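(R)-specific secondary-alkylsulfatase (Pseudomonas sp., PDB 4AXH) catalyses the zinc-dependent hydrolysis of (R)-secondary-alkyl sulfates with strict inversion of configuration, giving (S)-alcohols and sulfate. Local coordinates at residues 573-579 / 606-612; 268-272 / 283-287; 130-135 / 150-156; 580-584 / 595-600; 232-236 / 251-255. Residue numbers count along the deposited sequence, not the author numbering.

Interaction 1. Residues 573-579 / 606-612; sequences NWVFEDL and TVKLTKP
Three backbone hydrogen bonds join strands 573-576 and 606-609. V607 N donates to N573 O (2.8 Å), V575 N to V607 O (2.8 Å) and L609 N to V575 O (3.1 Å). A weak fourth runs from E577 N to L609 O (3.5 Å). K611 N donates to D578 OD1 (3.1 Å), so the loop carboxylate meets the first turn of the helix that T610 N-caps. The parallel strand axes come within 4.5 Å at 16°, pairing N573 with T606, W574 with V607, V575 with K608 and F576 with L609. W574 and F576 (both chi1 m) share a sheet face with V607 and L609. V607 CB lies over the six-membered ring of W574, 4.0 Å from its centroid. L609 CD2 sits 4.0 Å from the F576 ring centroid. Helix 640-646 packs on W574 and V607, and L614 of helix 611-618 touches W574, F576 and L609. This is the one parallel pair of a mixed five-stranded sheet, the middle strand 570-576 beside 605-609, in the SCP2-like C-terminal domain.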
# COMPACT_ATOMS: atom_id res chain seq x y z
N ASN A 573 21.94 25.89 -5.63
CA ASN A 573 22.94 25.01 -5.04
C ASN A 573 23.00 25.34 -3.55
O ASN A 573 22.84 26.50 -3.16
CB ASN A 573 24.32 25.21 -5.66
CG ASN A 573 24.50 24.49 -6.97
OD1 ASN A 573 23.78 23.54 -7.30
ND2 ASN A 573 25.49 24.91 -7.74
N TRP A 574 23.18 24.31 -2.73
CA TRP A 574 23.28 24.41 -1.28
C TRP A 574 24.54 23.65 -0.87
O TRP A 574 24.76 22.52 -1.34
CB TRP A 574 22.04 23.79 -0.61
CG TRP A 574 20.78 24.59 -0.79
CD1 TRP A 574 20.00 24.65 -1.91
CD2 TRP A 574 20.14 25.40 0.20
NE1 TRP A 574 18.94 25.50 -1.69
CE2 TRP A 574 18.98 25.95 -0.40
CE3 TRP A 574 20.42 25.70 1.54
CZ2 TRP A 574 18.11 26.79 0.30
CZ3 TRP A 574 19.56 26.54 2.23
CH2 TRP A 574 18.43 27.09 1.60
N VAL A 575 25.39 24.28 -0.05
CA VAL A 575 26.64 23.68 0.39
C VAL A 575 26.78 23.77 1.88
O VAL A 575 26.70 24.86 2.45
CB VAL A 575 27.93 24.02 -0.43
CG1 VAL A 575 27.66 25.00 -1.58
CG2 VAL A 575 29.10 24.46 0.44
N PHE A 576 26.92 22.61 2.51
CA PHE A 576 27.00 22.47 3.95
C PHE A 576 28.41 22.06 4.36
O PHE A 576 28.78 20.88 4.28
CB PHE A 576 25.94 21.47 4.45
CG PHE A 576 24.51 21.92 4.27
CD1 PHE A 576 23.83 21.65 3.08
CD2 PHE A 576 23.83 22.57 5.29
CE1 PHE A 576 22.50 22.04 2.91
CE2 PHE A 576 22.50 22.96 5.12
CZ PHE A 576 21.84 22.69 3.94
N GLU A 577 29.22 23.06 4.75
CA GLU A 577 30.62 22.92 5.14
C GLU A 577 30.87 21.94 6.29
O GLU A 577 31.82 21.15 6.22
CB GLU A 577 31.27 24.30 5.42
CG GLU A 577 30.46 25.26 6.30
CD GLU A 577 30.05 26.61 5.73
OE1 GLU A 577 29.92 26.74 4.49
OE2 GLU A 577 29.83 27.55 6.53
N ASP A 578 30.00 21.97 7.31
CA ASP A 578 30.08 21.08 8.48
C ASP A 578 29.74 19.62 8.13
O ASP A 578 30.13 18.71 8.86
CB ASP A 578 29.15 21.60 9.59
CG ASP A 578 27.67 21.49 9.27
OD1 ASP A 578 27.28 21.84 8.12
OD2 ASP A 578 26.90 21.05 10.16
N LEU A 579 28.98 19.41 7.04
CA LEU A 579 28.50 18.11 6.57
C LEU A 579 29.27 17.57 5.39
O LEU A 579 29.07 16.40 5.03
CB LEU A 579 27.03 18.24 6.14
CG LEU A 579 25.96 18.03 7.19
CD1 LEU A 579 24.70 18.74 6.80
CD2 LEU A 579 25.66 16.56 7.38
N THR A 606 23.85 30.13 -4.98
CA THR A 606 24.62 29.13 -4.23
C THR A 606 24.56 29.52 -2.76
O THR A 606 24.83 30.67 -2.42
CB THR A 606 26.04 28.93 -4.82
OG1 THR A 606 25.90 28.59 -6.21
CG2 THR A 606 26.85 27.86 -4.09
N VAL A 607 24.09 28.61 -1.91
CA VAL A 607 23.86 28.88 -0.49
C VAL A 607 24.83 28.10 0.42
O VAL A 607 24.62 26.92 0.68
CB VAL A 607 22.37 28.66 -0.08
CG1 VAL A 607 22.03 29.40 1.21
CG2 VAL A 607 21.40 29.06 -1.20
N LYS A 608 25.87 28.79 0.91
CA LYS A 608 26.86 28.23 1.83
C LYS A 608 26.40 28.52 3.27
O LYS A 608 26.17 29.68 3.61
CB LYS A 608 28.25 28.83 1.60
CG LYS A 608 28.82 28.63 0.19
CD LYS A 608 30.36 28.54 0.18
CE LYS A 608 31.10 29.81 0.56
NZ LYS A 608 32.51 29.53 0.95
N LEU A 609 26.24 27.46 4.09
CA LEU A 609 25.78 27.50 5.49
C LEU A 609 26.12 26.19 6.15
O LEU A 609 26.68 25.30 5.50
CB LEU A 609 24.25 27.75 5.57
CG LEU A 609 23.26 26.62 5.17
CD1 LEU A 609 21.84 27.03 5.45
CD2 LEU A 609 23.35 26.25 3.70
N THR A 610 25.76 26.04 7.42
CA THR A 610 25.96 24.81 8.18
C THR A 610 24.59 24.22 8.57
O THR A 610 23.60 24.96 8.57
CB THR A 610 26.85 25.06 9.43
OG1 THR A 610 26.12 25.79 10.42
CG2 THR A 610 28.15 25.76 9.10
N LYS A 611 24.53 22.91 8.91
CA LYS A 611 23.29 22.28 9.36
C LYS A 611 22.73 23.00 10.61
O LYS A 611 21.56 23.39 10.55
CB LYS A 611 23.44 20.76 9.60
CG LYS A 611 22.09 20.02 9.75
CD LYS A 611 22.09 19.07 10.95
CE LYS A 611 20.74 18.45 11.22
NZ LYS A 611 20.80 17.42 12.30
N PRO A 612 23.52 23.29 11.69
CA PRO A 612 22.94 24.03 12.84
C PRO A 612 22.30 25.37 12.47
O PRO A 612 21.26 25.70 13.04
CB PRO A 612 24.10 24.15 13.84
CG PRO A 612 25.33 23.82 13.08
CD PRO A 612 24.93 22.92 11.96

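Interaction 2. Residues 268-272 / 283-287; sequences IEKPY and EFQLT
Segment 268-272 is the short link between strands 266-268 and 272-277. It curls around the end of strand 280-286. I268 points its CB toward that strand (chi1 m, chi2 m). I268 CD1 lies 3.6 Å from F284 CD2, and I268 CG1 sits over one face of the F284 ring. I268 O is 3.6 Å from L286 CD2. E269 turns its CB away, but E269 O is 3.6 Å from L286 CD1. Its carboxylate reaches S208 instead. K270 also meets L286 through its backbone, with K270 O 3.3 Å from L286 CD1. L286 (chi1 m, chi2 t) thus fills the bend. P271 O accepts the only hydrogen bond between the segments, from L286 N at 3.0 Å, and lies 3.5 Å from Q285 CA. Y272 is extended (phi -145°, psi 131°) and forms an antiparallel non-hydrogen-bonded pair with Q285, CA to CA 4.7 Å. Y272 CA makes a CA-H...O contact with F284 O at 3.2 Å. The backbone pairing goes on with F284 and E273. Y272 (chi1 m) brings CE1 to 3.5 Å from Q285 CG. Beyond, K343 makes a cation-pi contact with Y272, and Q285 OE1 bonds to N297. The link joins the edges of the two metallo-beta-lactamase sheets. Chemically, the L286 methyls face carbonyl oxygens, apolar packing is mainly I268 on F284, and a single hydrogen bond links the backbones.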
# COMPACT_ATOMS: atom_id res chain seq x y z
N ILE A 268 22.24 -3.96 14.76
CA ILE A 268 22.03 -5.37 14.48
C ILE A 268 21.74 -5.51 12.98
O ILE A 268 20.74 -4.98 12.47
CB ILE A 268 20.92 -5.98 15.39
CG1 ILE A 268 21.03 -5.52 16.87
CG2 ILE A 268 20.84 -7.52 15.26
CD1 ILE A 268 22.42 -5.68 17.59
N GLU A 269 22.66 -6.17 12.27
CA GLU A 269 22.59 -6.27 10.81
C GLU A 269 22.33 -7.65 10.25
O GLU A 269 21.81 -7.77 9.12
CB GLU A 269 23.80 -5.57 10.14
CG GLU A 269 23.88 -4.06 10.41
CD GLU A 269 22.93 -3.15 9.64
OE1 GLU A 269 22.40 -3.59 8.60
OE2 GLU A 269 22.75 -1.99 10.07
N LYS A 270 22.69 -8.69 11.02
CA LYS A 270 22.49 -10.12 10.66
C LYS A 270 21.09 -10.61 11.10
O LYS A 270 20.59 -10.14 12.13
CB LYS A 270 23.58 -11.01 11.33
CG LYS A 270 25.03 -10.67 10.96
CD LYS A 270 26.01 -11.39 11.89
CE LYS A 270 27.45 -10.97 11.68
NZ LYS A 270 28.25 -12.03 11.01
N PRO A 271 20.46 -11.61 10.41
CA PRO A 271 19.13 -12.09 10.84
C PRO A 271 18.99 -12.51 12.30
O PRO A 271 17.89 -12.47 12.85
CB PRO A 271 18.87 -13.25 9.90
CG PRO A 271 19.63 -12.91 8.67
CD PRO A 271 20.90 -12.30 9.18
N TYR A 272 20.11 -12.94 12.90
CA TYR A 272 20.26 -13.34 14.30
C TYR A 272 21.65 -12.90 14.78
O TYR A 272 22.62 -13.10 14.07
CB TYR A 272 20.07 -14.86 14.49
CG TYR A 272 18.73 -15.40 14.03
CD1 TYR A 272 17.64 -15.47 14.90
CD2 TYR A 272 18.56 -15.88 12.73
CE1 TYR A 272 16.43 -16.02 14.49
CE2 TYR A 272 17.34 -16.39 12.29
CZ TYR A 272 16.27 -16.46 13.18
OH TYR A 272 15.09 -16.99 12.71
N GLU A 283 20.25 -12.38 22.47
CA GLU A 283 20.13 -12.88 21.11
C GLU A 283 19.01 -12.03 20.52
O GLU A 283 17.90 -11.95 21.08
CB GLU A 283 19.77 -14.38 21.06
CG GLU A 283 19.82 -14.97 19.65
CD GLU A 283 19.75 -16.48 19.49
OE1 GLU A 283 19.85 -17.20 20.51
OE2 GLU A 283 19.61 -16.95 18.33
N PHE A 284 19.33 -11.33 19.44
CA PHE A 284 18.43 -10.48 18.69
C PHE A 284 18.03 -11.18 17.40
O PHE A 284 18.87 -11.77 16.73
CB PHE A 284 19.16 -9.16 18.34
CG PHE A 284 19.76 -8.38 19.51
CD1 PHE A 284 18.94 -7.65 20.38
CD2 PHE A 284 21.13 -8.32 19.69
CE1 PHE A 284 19.49 -6.92 21.43
CE2 PHE A 284 21.68 -7.57 20.74
CZ PHE A 284 20.85 -6.89 21.62
N GLN A 285 16.73 -11.10 17.05
CA GLN A 285 16.18 -11.66 15.81
C GLN A 285 15.57 -10.53 14.99
O GLN A 285 14.56 -9.98 15.41
CB GLN A 285 15.11 -12.73 16.11
CG GLN A 285 14.34 -13.19 14.85
CD GLN A 285 13.00 -13.85 15.09
OE1 GLN A 285 12.44 -13.81 16.21
NE2 GLN A 285 12.46 -14.44 14.02
N LEU A 286 16.17 -10.20 13.84
CA LEU A 286 15.64 -9.13 13.00
C LEU A 286 14.25 -9.49 12.44
O LEU A 286 14.11 -10.51 11.78
CB LEU A 286 16.59 -8.84 11.82
CG LEU A 286 17.84 -7.97 12.06
CD1 LEU A 286 18.64 -7.83 10.77
CD2 LEU A 286 17.47 -6.59 12.50
N THR A 287 13.24 -8.65 12.71
CA THR A 287 11.87 -8.81 12.19
C THR A 287 11.50 -7.62 11.31
O THR A 287 10.42 -7.06 11.44
CB THR A 287 10.85 -9.07 13.30
OG1 THR A 287 10.85 -7.95 14.16
CG2 THR A 287 11.14 -10.32 14.10

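Interaction 3. Residues 130-135 / 150-156; sequences LDPANM and LTTAETA
D131 opens an Asx turn in the loop before strand 135-138 of the metallo-beta-lactamase domain, and the same carboxylate binds the start of helix 153-164. The polar contacts centre on it (D131 chi1 t). D131 OD2 accepts from A133 N (2.9 Å), closing the turn, and from T151 OG1 (2.6 Å). D131 OD1 accepts from T151 N (3.0 Å) and from T155 OG1 (2.5 Å). T155 OG1 (chi1 p) in turn accepts from OG1 of T152, the N-cap residue, at 2.7 Å. Both segments border the zinc site: T151 touches D183, and A133 packs near H355, both ligands of one zinc. The packing contacts centre on L150, with positive phi (60°) and chi1 m. L150 CD2 lies 3.5 Å from A133 O and 3.8 Å from M135 CB, an apolar pair. M135 CE lies 3.5 Å from A156 O and 4.4 Å from A156 CB. One water donates to N134 O at 2.8 Å and accepts a weak bond from L150 N at 2.9 Å.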
# COMPACT_ATOMS: atom_id res chain seq x y z
N LEU A 130 2.97 3.20 32.96
CA LEU A 130 3.43 4.54 33.31
C LEU A 130 3.64 5.31 32.01
O LEU A 130 4.22 6.39 32.04
CB LEU A 130 4.72 4.44 34.15
CG LEU A 130 4.54 4.34 35.68
CD1 LEU A 130 4.22 2.93 36.10
CD2 LEU A 130 5.80 4.72 36.39
N ASP A 131 3.12 4.75 30.87
CA ASP A 131 3.31 5.24 29.49
C ASP A 131 2.55 4.30 28.52
O ASP A 131 2.34 3.13 28.87
CB ASP A 131 4.84 5.08 29.16
CG ASP A 131 5.37 5.66 27.85
OD1 ASP A 131 5.80 6.84 27.86
OD2 ASP A 131 5.45 4.91 26.86
N PRO A 132 2.26 4.73 27.26
CA PRO A 132 1.71 3.77 26.29
C PRO A 132 2.51 2.46 26.16
O PRO A 132 1.93 1.40 25.93
CB PRO A 132 1.77 4.58 24.98
CG PRO A 132 1.60 5.98 25.38
CD PRO A 132 2.39 6.07 26.63
N ALA A 133 3.84 2.51 26.33
CA ALA A 133 4.69 1.32 26.22
C ALA A 133 5.27 0.85 27.58
O ALA A 133 4.98 1.43 28.62
CB ALA A 133 5.78 1.56 25.19
N ASN A 134 6.06 -0.22 27.55
CA ASN A 134 6.72 -0.82 28.71
C ASN A 134 8.23 -0.67 28.59
O ASN A 134 8.78 -0.60 27.47
CB ASN A 134 6.40 -2.34 28.82
CG ASN A 134 4.93 -2.71 28.84
OD1 ASN A 134 4.04 -1.90 29.16
ND2 ASN A 134 4.67 -3.95 28.50
N MET A 135 8.91 -0.70 29.76
CA MET A 135 10.36 -0.66 29.88
C MET A 135 10.77 -1.98 30.57
O MET A 135 10.30 -2.29 31.66
CB MET A 135 10.80 0.56 30.73
CG MET A 135 12.32 0.77 30.85
SD MET A 135 12.79 1.91 32.20
CE MET A 135 12.31 3.52 31.47
N LEU A 150 10.57 4.12 26.81
CA LEU A 150 9.23 4.70 26.81
C LEU A 150 9.09 5.85 25.75
O LEU A 150 10.00 6.04 24.93
CB LEU A 150 8.78 5.12 28.22
CG LEU A 150 8.90 4.10 29.39
CD1 LEU A 150 8.38 4.69 30.68
CD2 LEU A 150 8.16 2.81 29.10
N THR A 151 7.94 6.58 25.75
CA THR A 151 7.60 7.62 24.78
C THR A 151 8.21 8.98 25.10
O THR A 151 8.52 9.75 24.18
CB THR A 151 6.05 7.78 24.72
OG1 THR A 151 5.43 6.51 24.77
CG2 THR A 151 5.58 8.49 23.50
N THR A 152 8.27 9.34 26.39
CA THR A 152 8.70 10.65 26.82
C THR A 152 9.78 10.62 27.89
O THR A 152 9.90 9.64 28.62
CB THR A 152 7.50 11.46 27.26
OG1 THR A 152 7.06 11.01 28.55
CG2 THR A 152 6.34 11.39 26.26
N ALA A 153 10.55 11.71 27.99
CA ALA A 153 11.63 11.83 28.98
C ALA A 153 11.08 11.76 30.41
O ALA A 153 11.69 11.14 31.30
CB ALA A 153 12.38 13.13 28.73
N GLU A 154 9.88 12.37 30.63
CA GLU A 154 9.20 12.40 31.94
C GLU A 154 8.73 11.03 32.37
O GLU A 154 8.87 10.69 33.54
CB GLU A 154 8.04 13.43 31.96
CG GLU A 154 8.44 14.86 31.60
CD GLU A 154 8.42 15.14 30.12
OE1 GLU A 154 8.31 14.17 29.33
OE2 GLU A 154 8.54 16.32 29.73
N THR A 155 8.21 10.22 31.42
CA THR A 155 7.77 8.86 31.71
C THR A 155 8.95 7.92 31.93
O THR A 155 8.95 7.16 32.92
CB THR A 155 6.59 8.40 30.83
OG1 THR A 155 6.96 8.42 29.46
CG2 THR A 155 5.33 9.23 31.04
N ALA A 156 9.99 8.03 31.09
CA ALA A 156 11.24 7.26 31.24
C ALA A 156 11.84 7.47 32.63
O ALA A 156 12.18 6.50 33.31
CB ALA A 156 12.24 7.72 30.19
O HOH W 1 9.11 1.77 25.96

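Interaction 4. Residues 580-584 / 595-600; sequences KQDIA and RVGSLN
This is the open end of the beta hairpin formed by strands 581-588 and 591-596, at the edge of the C-terminal domain sheet. The second strand is only weakly bonded where it ends. A type II beta turn from R595 to S598 leads the chain out of it. G597 occupies the third turn position with positive phi (83°). K580 and Q581 form a G1 beta bulge opposite F576 on the neighbouring strand. Q581 has chi1 t, and its NE2 comes 3.5 Å from V596 CG1. D582 (chi1 m) points its CB toward the other segment, and its carboxylate meets L599 (chi1 m, chi2 t). I583 (chi1 t, chi2 m) and V596 (chi1 t) lie on the same face as an antiparallel non-hydrogen-bonded pair, CA to CA 4.7 Å. Their side chains touch only loosely, I583 CG1 to V596 CG2 at 4.4 Å. A584 packs on the segment after the turn, with its CB 4.0 Å from L599 CA and 3.8 Å from N600 N. R595 (chi1 m, the rest extended) leads its guanidinium away from the hairpin. It packs on E342 of the second subunit and forms a long, weak ion pair with D338 of that subunit. The backbone link is straightest from A584 N to R595 O, 3.0 Å and 175°. G597 N donates to D582 O at 2.8 Å with a more bent angle. D582 OD2 lies 3.3 Å from L599 CD1.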
# COMPACT_ATOMS: atom_id res chain seq x y z
N LYS A 580 30.09 18.42 4.73
CA LYS A 580 30.83 18.11 3.49
C LYS A 580 29.87 17.54 2.41
O LYS A 580 30.23 16.65 1.63
CB LYS A 580 32.14 17.31 3.73
CG LYS A 580 32.03 15.87 4.23
CD LYS A 580 33.39 15.15 4.23
CE LYS A 580 33.36 13.82 4.95
NZ LYS A 580 32.69 12.75 4.16
N GLN A 581 28.64 18.09 2.39
CA GLN A 581 27.56 17.66 1.51
C GLN A 581 27.00 18.81 0.65
O GLN A 581 26.66 19.88 1.15
CB GLN A 581 26.43 16.99 2.32
CG GLN A 581 25.61 16.00 1.51
CD GLN A 581 24.13 16.17 1.75
OE1 GLN A 581 23.59 15.76 2.78
NE2 GLN A 581 23.45 16.77 0.78
N ASP A 582 26.90 18.54 -0.65
CA ASP A 582 26.40 19.47 -1.65
C ASP A 582 25.08 18.98 -2.21
O ASP A 582 24.96 17.82 -2.57
CB ASP A 582 27.43 19.64 -2.78
CG ASP A 582 28.71 20.30 -2.32
OD1 ASP A 582 29.63 19.59 -1.86
OD2 ASP A 582 28.79 21.54 -2.41
N ILE A 583 24.08 19.86 -2.24
CA ILE A 583 22.77 19.49 -2.74
C ILE A 583 22.28 20.50 -3.78
O ILE A 583 22.34 21.70 -3.53
CB ILE A 583 21.76 19.12 -1.58
CG1 ILE A 583 20.33 18.77 -2.06
CG2 ILE A 583 21.78 20.07 -0.38
CD1 ILE A 583 19.41 19.91 -2.47
N ALA A 584 21.84 20.02 -4.94
CA ALA A 584 21.39 20.86 -6.03
C ALA A 584 19.87 20.85 -6.24
O ALA A 584 19.31 19.91 -6.81
CB ALA A 584 22.12 20.49 -7.32
N ARG A 595 18.95 16.83 -6.06
CA ARG A 595 20.03 15.90 -6.35
C ARG A 595 21.05 16.00 -5.24
O ARG A 595 21.75 17.01 -5.14
CB ARG A 595 20.72 16.25 -7.69
CG ARG A 595 19.89 16.07 -8.93
CD ARG A 595 20.67 16.49 -10.14
NE ARG A 595 19.83 16.53 -11.34
CZ ARG A 595 20.27 16.87 -12.55
NH1 ARG A 595 21.54 17.19 -12.74
NH2 ARG A 595 19.43 16.89 -13.58
N VAL A 596 21.12 14.98 -4.39
CA VAL A 596 22.05 14.92 -3.26
C VAL A 596 23.41 14.50 -3.81
O VAL A 596 23.48 13.61 -4.66
CB VAL A 596 21.53 13.96 -2.15
CG1 VAL A 596 22.48 13.91 -0.96
CG2 VAL A 596 20.12 14.36 -1.70
N GLY A 597 24.46 15.20 -3.38
CA GLY A 597 25.84 14.97 -3.82
C GLY A 597 26.21 15.64 -5.13
O GLY A 597 27.33 15.46 -5.63
N SER A 598 25.29 16.43 -5.69
CA SER A 598 25.49 17.13 -6.95
C SER A 598 25.55 18.65 -6.71
O SER A 598 25.25 19.13 -5.61
CB SER A 598 24.37 16.77 -7.92
OG SER A 598 24.60 17.23 -9.24
N LEU A 599 25.99 19.38 -7.74
CA LEU A 599 26.06 20.83 -7.81
C LEU A 599 25.80 21.22 -9.26
O LEU A 599 26.49 20.73 -10.16
CB LEU A 599 27.43 21.39 -7.36
CG LEU A 599 27.74 21.45 -5.87
CD1 LEU A 599 29.23 21.61 -5.65
CD2 LEU A 599 26.97 22.56 -5.16
N ASN A 600 24.78 22.05 -9.51
CA ASN A 600 24.48 22.49 -10.86
C ASN A 600 25.54 23.50 -11.29
O ASN A 600 25.82 24.44 -10.54
CB ASN A 600 23.08 23.08 -10.99
CG ASN A 600 22.60 23.10 -12.41
OD1 ASN A 600 22.94 23.99 -13.19
ND2 ASN A 600 21.84 22.08 -12.80

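Interaction 5. Residues 232-236 / 251-255; sequences QSGVM and KTTAT
The loop 251-255 passes the C-terminal end of helix 222-233 without any hydrogen bond between the two segments. Only 173 Å² is buried. T252 is nearly fully extended (phi -168°, psi 178°) with chi1 t. T252 CA lies 6.0 Å from S233 CA. T252 OG1 lies 3.6 Å from S233 O and 3.7 Å from V235 CG1. T253 points its CB toward the helix end, with chi1 p. T253 OG1 comes to 3.1 Å of V235 CG1, a close contact, and lies 3.6 Å from S233 OG. That serine hydroxyl is hydrogen-bonded to G229 O within its own helix. A254 turns its CB away, and T255 runs on to a hydrogen bond with Y535. In the first segment, the helix ends at G234, which has positive phi (64°). V235 (chi1 m) follows and presents a methyl to both threonines. Q232, a sulfate-binding residue, lies in the last turn of the helix. The T253 side chain is about 7 Å from that of sulfate-binding Y417. The contact lies where the end of helix 222-233 meets the long loop leading to strand 266-268. Q232 O bonds N519 of helix 515-529, and the T255 backbone pairs with V83 of strand 82-85.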
# COMPACT_ATOMS: atom_id res chain seq x y z
N GLN A 232 -7.55 8.79 16.78
CA GLN A 232 -7.01 7.51 17.22
C GLN A 232 -6.80 7.45 18.74
O GLN A 232 -7.10 6.41 19.37
CB GLN A 232 -5.71 7.22 16.46
CG GLN A 232 -5.31 5.75 16.42
CD GLN A 232 -3.99 5.58 15.74
OE1 GLN A 232 -3.80 5.99 14.60
NE2 GLN A 232 -3.06 4.96 16.41
N SER A 233 -6.31 8.58 19.31
CA SER A 233 -5.93 8.80 20.72
C SER A 233 -7.06 9.02 21.73
O SER A 233 -6.91 8.66 22.94
CB SER A 233 -5.01 10.02 20.81
OG SER A 233 -3.90 9.91 19.94
N GLY A 234 -8.07 9.79 21.27
CA GLY A 234 -9.17 10.28 22.09
C GLY A 234 -8.67 11.23 23.17
O GLY A 234 -9.32 11.36 24.20
N VAL A 235 -7.48 11.89 22.93
CA VAL A 235 -6.81 12.83 23.86
C VAL A 235 -7.66 14.02 24.27
O VAL A 235 -7.59 14.44 25.43
CB VAL A 235 -5.36 13.27 23.46
CG1 VAL A 235 -4.29 12.27 23.98
CG2 VAL A 235 -5.23 13.55 21.95
N MET A 236 -8.46 14.57 23.31
CA MET A 236 -9.40 15.67 23.54
C MET A 236 -10.73 15.22 24.17
O MET A 236 -11.49 16.04 24.65
CB MET A 236 -9.61 16.47 22.26
CG MET A 236 -8.72 17.71 22.14
SD MET A 236 -6.97 17.65 22.72
CE MET A 236 -7.16 18.29 24.46
N LYS A 251 -3.62 2.86 27.84
CA LYS A 251 -4.77 3.69 28.22
C LYS A 251 -5.03 4.82 27.22
O LYS A 251 -6.14 4.94 26.73
CB LYS A 251 -4.61 4.23 29.66
CG LYS A 251 -4.41 3.18 30.78
CD LYS A 251 -5.47 2.08 30.85
CE LYS A 251 -6.84 2.52 31.33
NZ LYS A 251 -7.92 1.74 30.67
N THR A 252 -4.00 5.64 26.92
CA THR A 252 -4.07 6.83 26.04
C THR A 252 -2.64 7.26 25.73
O THR A 252 -1.71 6.66 26.27
CB THR A 252 -4.84 8.00 26.76
OG1 THR A 252 -4.91 9.18 25.92
CG2 THR A 252 -4.25 8.34 28.14
N THR A 253 -2.47 8.32 24.90
CA THR A 253 -1.15 8.87 24.62
C THR A 253 -0.73 9.88 25.67
O THR A 253 -1.57 10.55 26.29
CB THR A 253 -1.00 9.45 23.17
OG1 THR A 253 -2.01 10.44 22.91
CG2 THR A 253 -0.99 8.36 22.09
N ALA A 254 0.59 9.99 25.85
CA ALA A 254 1.20 10.92 26.80
C ALA A 254 0.94 12.34 26.32
O ALA A 254 0.99 12.64 25.12
CB ALA A 254 2.68 10.64 26.94
N THR A 255 0.61 13.21 27.28
CA THR A 255 0.28 14.60 27.04
C THR A 255 1.35 15.58 27.56
O THR A 255 2.01 15.30 28.56
CB THR A 255 -1.15 14.88 27.54
OG1 THR A 255 -1.50 16.21 27.21
CG2 THR A 255 -1.33 14.67 29.05

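Overall arrangement
Interactions 2, 3 and 5 belong to the metallo-beta-lactamase domain, and interactions 1 and 4 to the C-terminal domain. Interactions 3 and 5 touch, with centres 14 Å apart: P132 CG is 3.5 Å from T252 O. Interaction 3 borders the zinc site; the A133 side chain is about 5 Å from a zinc ion. Interaction 5 carries Q232 of the sulfate site. Interaction 2 lies apart, its centre 25 Å from that of interaction 3 and 32 Å from that of interaction 5, though the L286 side chain is about 9 Å from that of the zinc ligand H179. Interaction 4 is nested within the loop closed by interaction 1. Their centres are 10 Å apart, joined by N573 OD1 to N600 N at 2.8 Å.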